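Local coordinates for BAG family molecular chaperone regulator 3 (Arabidopsis thaliana, PDB 4HWF), which binds the ATPase domain of Hsp70/Hsc70 chaperones through its BAG domain, the part present here, and probably acts as a co-chaperone in programmed cell death and stress responses, at residues S11-R16 / M47-R52; A18-A23 / V40-M45. All coordinates share one frame; numbering follows the deposited sequence.

Contact 1: S11-R16 / M47-R52; sequences SFEVDR and MNQLLR
Gln49 meets Glu13 and Val14 where two antiparallel helices of the BAG-domain three-helix bundle, 3-29 and 36-57, run side by side. The CA atoms of Val14 and Gln49 stand 7.1 Å apart. Along 47-52, Gln49 alone reaches 11-16. Its bend at chi2 (-54°) swings the amide over to Glu13 while the start of the chain stays by Val14: Gln49 CB lies 3.8 Å from Val14 CG2, the methyl beside the backbone N. The CG methylene of Glu13 stands above the amide plane, 3.6 Å from Gln49 CD and 3.7 Å from Gln49 NE2, so this pair packs through aliphatic carbon against amide without any hydrogen bond. Gln49 also touches Ile10 and Leu17; with Glu13 and Val14 these make the four-residue hole (i, i+3, i+4, i+7) of knobs-into-holes packing. Next in sequence, Leu50 turns away from 11-16 and packs on Gln69 and Arg72 of helix 62-86, and Leu51 meets Met65 of that same helix. Arg52 touches helix 3-29 as well, at Ile10, the residue already bordering Gln49. The Glu13 carboxylate, its plane 58° from that of the Gln49 amide, is held from within its own helix: Arg16 NH1 approaches the syn lone pair of Glu13 OE1 at 2.8 Å in a salt bridge, a bent bond (138° at the hydrogen) with the oxygen near the guanidinium plane.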
loop_
_atom_site.group_PDB
_atom_site.type_symbol
_atom_site.label_atom_id
_atom_site.label_comp_id
_atom_site.label_asym_id
_atom_site.label_seq_id
_atom_site.Cartn_x
_atom_site.Cartn_y
_atom_site.Cartn_z
ATOM N N SER A 11 -6.668 -10.151 0.436
ATOM C CA SER A 11 -7.024 -9.766 -0.922
ATOM C C SER A 11 -8.372 -9.034 -0.928
ATOM O O SER A 11 -8.500 -7.955 -1.485
ATOM C CB SER A 11 -7.092 -11.012 -1.810
ATOM O OG SER A 11 -7.310 -10.655 -3.158
ATOM N N PHE A 12 -9.366 -9.624 -0.282
ATOM C CA PHE A 12 -10.676 -8.989 -0.160
ATOM C C PHE A 12 -10.579 -7.616 0.493
ATOM O O PHE A 12 -11.134 -6.637 -0.007
ATOM C CB PHE A 12 -11.622 -9.876 0.648
ATOM C CG PHE A 12 -12.816 -9.140 1.208
ATOM C CD1 PHE A 12 -14.036 -9.156 0.538
ATOM C CD2 PHE A 12 -12.720 -8.432 2.407
ATOM C CE1 PHE A 12 -15.142 -8.478 1.052
ATOM C CE2 PHE A 12 -13.817 -7.752 2.924
ATOM C CZ PHE A 12 -15.032 -7.776 2.243
ATOM N N GLU A 13 -9.871 -7.542 1.615
ATOM C CA GLU A 13 -9.776 -6.287 2.355
ATOM C C GLU A 13 -9.039 -5.211 1.563
ATOM O O GLU A 13 -9.411 -4.039 1.592
ATOM C CB GLU A 13 -9.106 -6.513 3.715
ATOM C CG GLU A 13 -8.994 -5.256 4.574
ATOM C CD GLU A 13 -10.342 -4.588 4.853
ATOM O OE1 GLU A 13 -11.379 -5.297 4.857
ATOM O OE2 GLU A 13 -10.357 -3.354 5.067
ATOM N N VAL A 14 -7.991 -5.601 0.851
ATOM C CA VAL A 14 -7.259 -4.629 0.061
ATOM C C VAL A 14 -8.122 -4.112 -1.097
ATOM O O VAL A 14 -8.067 -2.928 -1.425
ATOM C CB VAL A 14 -5.906 -5.188 -0.423
ATOM C CG1 VAL A 14 -5.252 -4.243 -1.419
ATOM C CG2 VAL A 14 -4.983 -5.427 0.776
ATOM N N ASP A 15 -8.931 -4.991 -1.692
ATOM C CA ASP A 15 -9.896 -4.569 -2.717
ATOM C C ASP A 15 -10.806 -3.472 -2.171
ATOM O O ASP A 15 -11.037 -2.459 -2.827
ATOM C CB ASP A 15 -10.756 -5.747 -3.190
ATOM C CG ASP A 15 -10.029 -6.651 -4.172
ATOM O OD1 ASP A 15 -10.377 -7.852 -4.243
ATOM O OD2 ASP A 15 -9.115 -6.165 -4.876
ATOM N N ARG A 16 -11.313 -3.682 -0.960
ATOM C CA ARG A 16 -12.148 -2.691 -0.286
ATOM C C ARG A 16 -11.444 -1.360 -0.094
ATOM O O ARG A 16 -12.022 -0.301 -0.349
ATOM C CB ARG A 16 -12.566 -3.190 1.089
ATOM C CG ARG A 16 -13.734 -4.126 1.099
ATOM C CD ARG A 16 -14.217 -4.296 2.531
ATOM N NE ARG A 16 -14.628 -3.020 3.115
ATOM C CZ ARG A 16 -14.212 -2.562 4.294
ATOM N NH1 ARG A 16 -13.361 -3.275 5.023
ATOM N NH2 ARG A 16 -14.649 -1.393 4.749
ATOM N N MET A 47 -1.072 -0.315 4.996
ATOM C CA MET A 47 0.196 -0.795 5.561
ATOM C C MET A 47 -0.022 -1.981 6.495
ATOM O O MET A 47 0.762 -2.942 6.491
ATOM C CB MET A 47 0.941 0.354 6.262
ATOM C CG MET A 47 1.525 1.373 5.273
ATOM S SD MET A 47 2.985 0.731 4.377
ATOM C CE MET A 47 4.136 0.627 5.769
ATOM N N ASN A 48 -1.101 -1.933 7.274
ATOM C CA ASN A 48 -1.451 -3.046 8.142
ATOM C C ASN A 48 -1.726 -4.332 7.373
ATOM O O ASN A 48 -1.353 -5.410 7.816
ATOM C CB ASN A 48 -2.644 -2.707 9.045
ATOM C CG ASN A 48 -2.283 -1.706 10.159
ATOM O OD1 ASN A 48 -3.162 -1.123 10.787
ATOM N ND2 ASN A 48 -0.996 -1.490 10.374
ATOM N N GLN A 49 -2.388 -4.223 6.225
ATOM C CA GLN A 49 -2.655 -5.395 5.398
ATOM C C GLN A 49 -1.352 -5.926 4.798
ATOM O O GLN A 49 -1.153 -7.130 4.706
ATOM C CB GLN A 49 -3.649 -5.045 4.274
ATOM C CG GLN A 49 -5.038 -4.687 4.785
ATOM C CD GLN A 49 -5.606 -5.768 5.668
ATOM O OE1 GLN A 49 -5.586 -6.937 5.309
ATOM N NE2 GLN A 49 -6.091 -5.387 6.849
ATOM N N LEU A 50 -0.479 -5.015 4.395
ATOM C CA LEU A 50 0.805 -5.385 3.801
ATOM C C LEU A 50 1.650 -6.156 4.802
ATOM O O LEU A 50 2.267 -7.165 4.470
ATOM C CB LEU A 50 1.559 -4.136 3.354
ATOM C CG LEU A 50 2.902 -4.393 2.662
ATOM C CD1 LEU A 50 2.720 -5.200 1.368
ATOM C CD2 LEU A 50 3.609 -3.079 2.372
ATOM N N LEU A 51 1.662 -5.686 6.044
ATOM C CA LEU A 51 2.420 -6.362 7.091
ATOM C C LEU A 51 1.851 -7.738 7.398
ATOM O O LEU A 51 2.608 -8.690 7.582
ATOM C CB LEU A 51 2.477 -5.492 8.353
ATOM C CG LEU A 51 3.645 -5.614 9.326
ATOM C CD1 LEU A 51 5.011 -5.459 8.658
ATOM C CD2 LEU A 51 3.460 -4.565 10.438
ATOM N N ARG A 52 0.525 -7.863 7.471
ATOM C CA ARG A 52 -0.078 -9.181 7.678
ATOM C C ARG A 52 0.306 -10.150 6.565
ATOM O O ARG A 52 0.556 -11.326 6.813
ATOM C CB ARG A 52 -1.605 -9.112 7.743
ATOM C CG ARG A 52 -2.156 -8.492 8.984
ATOM C CD ARG A 52 -3.679 -8.437 8.917
ATOM N NE ARG A 52 -4.252 -9.591 8.214
ATOM C CZ ARG A 52 -4.671 -10.709 8.805
ATOM N NH1 ARG A 52 -4.570 -10.847 10.126
ATOM N NH2 ARG A 52 -5.197 -11.693 8.076
#

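Contact 2: A18-A23 / V40-M45; sequences AGQVSA and VNLIEM
Leu42 is directed toward helix 3-29, where it meets Gln20 and Val21 and crosses both of their side chains at a slant. The two methyls of its fork divide the work. Leu42 CD1 lies closer to the backbone of helix 3-29, 3.9 Å from Val21 CG2 and also near Val21 N. Leu42 CD2 instead lies 3.8 Å from Gln20 OE1, a van der Waals approach of a methyl to an amide oxygen. The Gln20 chain, extended beyond CG (chi2 166°), carries OE1 to this methyl, at the border of the apolar contact. The chi1 of Leu42, -123°, falls about midway between two staggered positions, a less usual conformation in which the fork reaches both partners. Leu42 is buried, whereas Gln20 and Val21 remain partly exposed. The CA atoms of Val21 and Leu42, the nearest pair, are 7.9 Å apart. Leu17 and Phe24 also touch Leu42, and with Gln20 and Val21 they complete an i, i+3, i+4, i+7 hole around one knob: the knobs-into-holes packing of antiparallel helices, here between the first two helices of the BAG three-helix bundle.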
loop_
_atom_site.group_PDB
_atom_site.type_symbol
_atom_site.label_atom_id
_atom_site.label_comp_id
_atom_site.label_asym_id
_atom_site.label_seq_id
_atom_site.Cartn_x
_atom_site.Cartn_y
_atom_site.Cartn_z
ATOM N N ALA A 18 -8.831 -0.212 -1.714
ATOM C CA ALA A 18 -8.571 0.368 -3.032
ATOM C C ALA A 18 -9.821 1.081 -3.538
ATOM O O ALA A 18 -9.734 2.135 -4.151
ATOM C CB ALA A 18 -8.149 -0.719 -4.027
ATOM N N GLY A 19 -10.987 0.494 -3.280
ATOM C CA GLY A 19 -12.241 1.160 -3.600
ATOM C C GLY A 19 -12.362 2.505 -2.890
ATOM O O GLY A 19 -12.833 3.475 -3.469
ATOM N N GLN A 20 -11.933 2.575 -1.631
ATOM C CA GLN A 20 -11.955 3.848 -0.910
ATOM C C GLN A 20 -10.966 4.866 -1.491
ATOM O O GLN A 20 -11.260 6.062 -1.560
ATOM C CB GLN A 20 -11.705 3.631 0.587
ATOM C CG GLN A 20 -12.790 2.803 1.255
ATOM C CD GLN A 20 -12.392 2.293 2.630
ATOM O OE1 GLN A 20 -11.583 2.899 3.319
ATOM N NE2 GLN A 20 -12.980 1.179 3.033
ATOM N N VAL A 21 -9.793 4.400 -1.910
ATOM C CA VAL A 21 -8.818 5.294 -2.537
ATOM C C VAL A 21 -9.400 5.915 -3.813
ATOM O O VAL A 21 -9.319 7.124 -4.002
ATOM C CB VAL A 21 -7.489 4.570 -2.868
ATOM C CG1 VAL A 21 -6.538 5.514 -3.597
ATOM C CG2 VAL A 21 -6.829 4.003 -1.579
ATOM N N SER A 22 -9.979 5.084 -4.678
ATOM C CA SER A 22 -10.595 5.569 -5.920
ATOM C C SER A 22 -11.628 6.643 -5.633
ATOM O O SER A 22 -11.679 7.666 -6.308
ATOM C CB SER A 22 -11.286 4.434 -6.675
ATOM O OG SER A 22 -10.353 3.528 -7.208
ATOM N N ALA A 23 -12.464 6.389 -4.630
ATOM C CA ALA A 23 -13.503 7.337 -4.234
ATOM C C ALA A 23 -12.917 8.662 -3.777
ATOM O O ALA A 23 -13.404 9.724 -4.158
ATOM C CB ALA A 23 -14.395 6.735 -3.148
ATOM N N VAL A 40 -4.045 9.780 5.513
ATOM C CA VAL A 40 -3.016 9.165 6.347
ATOM C C VAL A 40 -3.569 7.926 7.037
ATOM O O VAL A 40 -2.885 6.911 7.158
ATOM C CB VAL A 40 -2.471 10.160 7.396
ATOM C CG1 VAL A 40 -1.563 9.449 8.409
ATOM C CG2 VAL A 40 -1.728 11.309 6.700
ATOM N N ASN A 41 -4.816 7.997 7.481
ATOM C CA ASN A 41 -5.445 6.834 8.094
ATOM C C ASN A 41 -5.593 5.683 7.103
ATOM O O ASN A 41 -5.393 4.519 7.453
ATOM C CB ASN A 41 -6.788 7.208 8.730
ATOM C CG ASN A 41 -6.621 8.025 10.014
ATOM O OD1 ASN A 41 -5.574 7.965 10.672
ATOM N ND2 ASN A 41 -7.660 8.785 10.382
ATOM N N LEU A 42 -5.930 6.013 5.862
ATOM C CA LEU A 42 -6.069 5.003 4.820
ATOM C C LEU A 42 -4.722 4.338 4.510
ATOM O O LEU A 42 -4.645 3.135 4.301
ATOM C CB LEU A 42 -6.608 5.644 3.542
ATOM C CG LEU A 42 -7.899 5.063 2.978
ATOM C CD1 LEU A 42 -8.215 5.677 1.609
ATOM C CD2 LEU A 42 -7.829 3.545 2.900
ATOM N N ILE A 43 -3.673 5.146 4.449
ATOM C CA ILE A 43 -2.326 4.625 4.268
ATOM C C ILE A 43 -2.016 3.618 5.366
ATOM O O ILE A 43 -1.506 2.530 5.090
ATOM C CB ILE A 43 -1.277 5.752 4.271
ATOM C CG1 ILE A 43 -1.332 6.518 2.950
ATOM C CG2 ILE A 43 0.147 5.192 4.470
ATOM C CD1 ILE A 43 -0.516 7.775 2.970
ATOM N N GLU A 44 -2.342 3.971 6.608
ATOM C CA GLU A 44 -2.099 3.053 7.723
ATOM C C GLU A 44 -2.874 1.745 7.579
ATOM O O GLU A 44 -2.348 0.672 7.884
ATOM C CB GLU A 44 -2.432 3.694 9.074
ATOM C CG GLU A 44 -2.095 2.750 10.228
ATOM C CD GLU A 44 -2.324 3.357 11.609
ATOM O OE1 GLU A 44 -1.753 2.819 12.585
ATOM O OE2 GLU A 44 -3.060 4.362 11.719
ATOM N N MET A 45 -4.125 1.833 7.118
ATOM C CA MET A 45 -4.943 0.640 6.903
ATOM C C MET A 45 -4.305 -0.287 5.844
ATOM O O MET A 45 -4.274 -1.515 6.001
ATOM C CB MET A 45 -6.384 1.014 6.489
ATOM C CG MET A 45 -7.249 1.720 7.581
ATOM S SD MET A 45 -7.410 0.786 9.144
ATOM C CE MET A 45 -6.032 1.428 10.111
#

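Overall arrangement
Contacts 1 and 2 join the same pair of helices, 3-29 and 36-57, with centres 10 Å apart; contact 2 is nested inside the loop closed by contact 1, as expected of an antiparallel hairpin. The knobs, Gln49 and Leu42, are seven residues apart, and Leu17 borders both holes. Each contact buries a similar area, 123 Å² for contact 1 and 131 Å² for contact 2, but the chemistry differs. Contact 1 is a surface contact in which an amide packs on aliphatic carbons beside a salt bridge. Contact 2 is partly buried, with a leucine at its centre. Neither has a hydrogen bond between its segments.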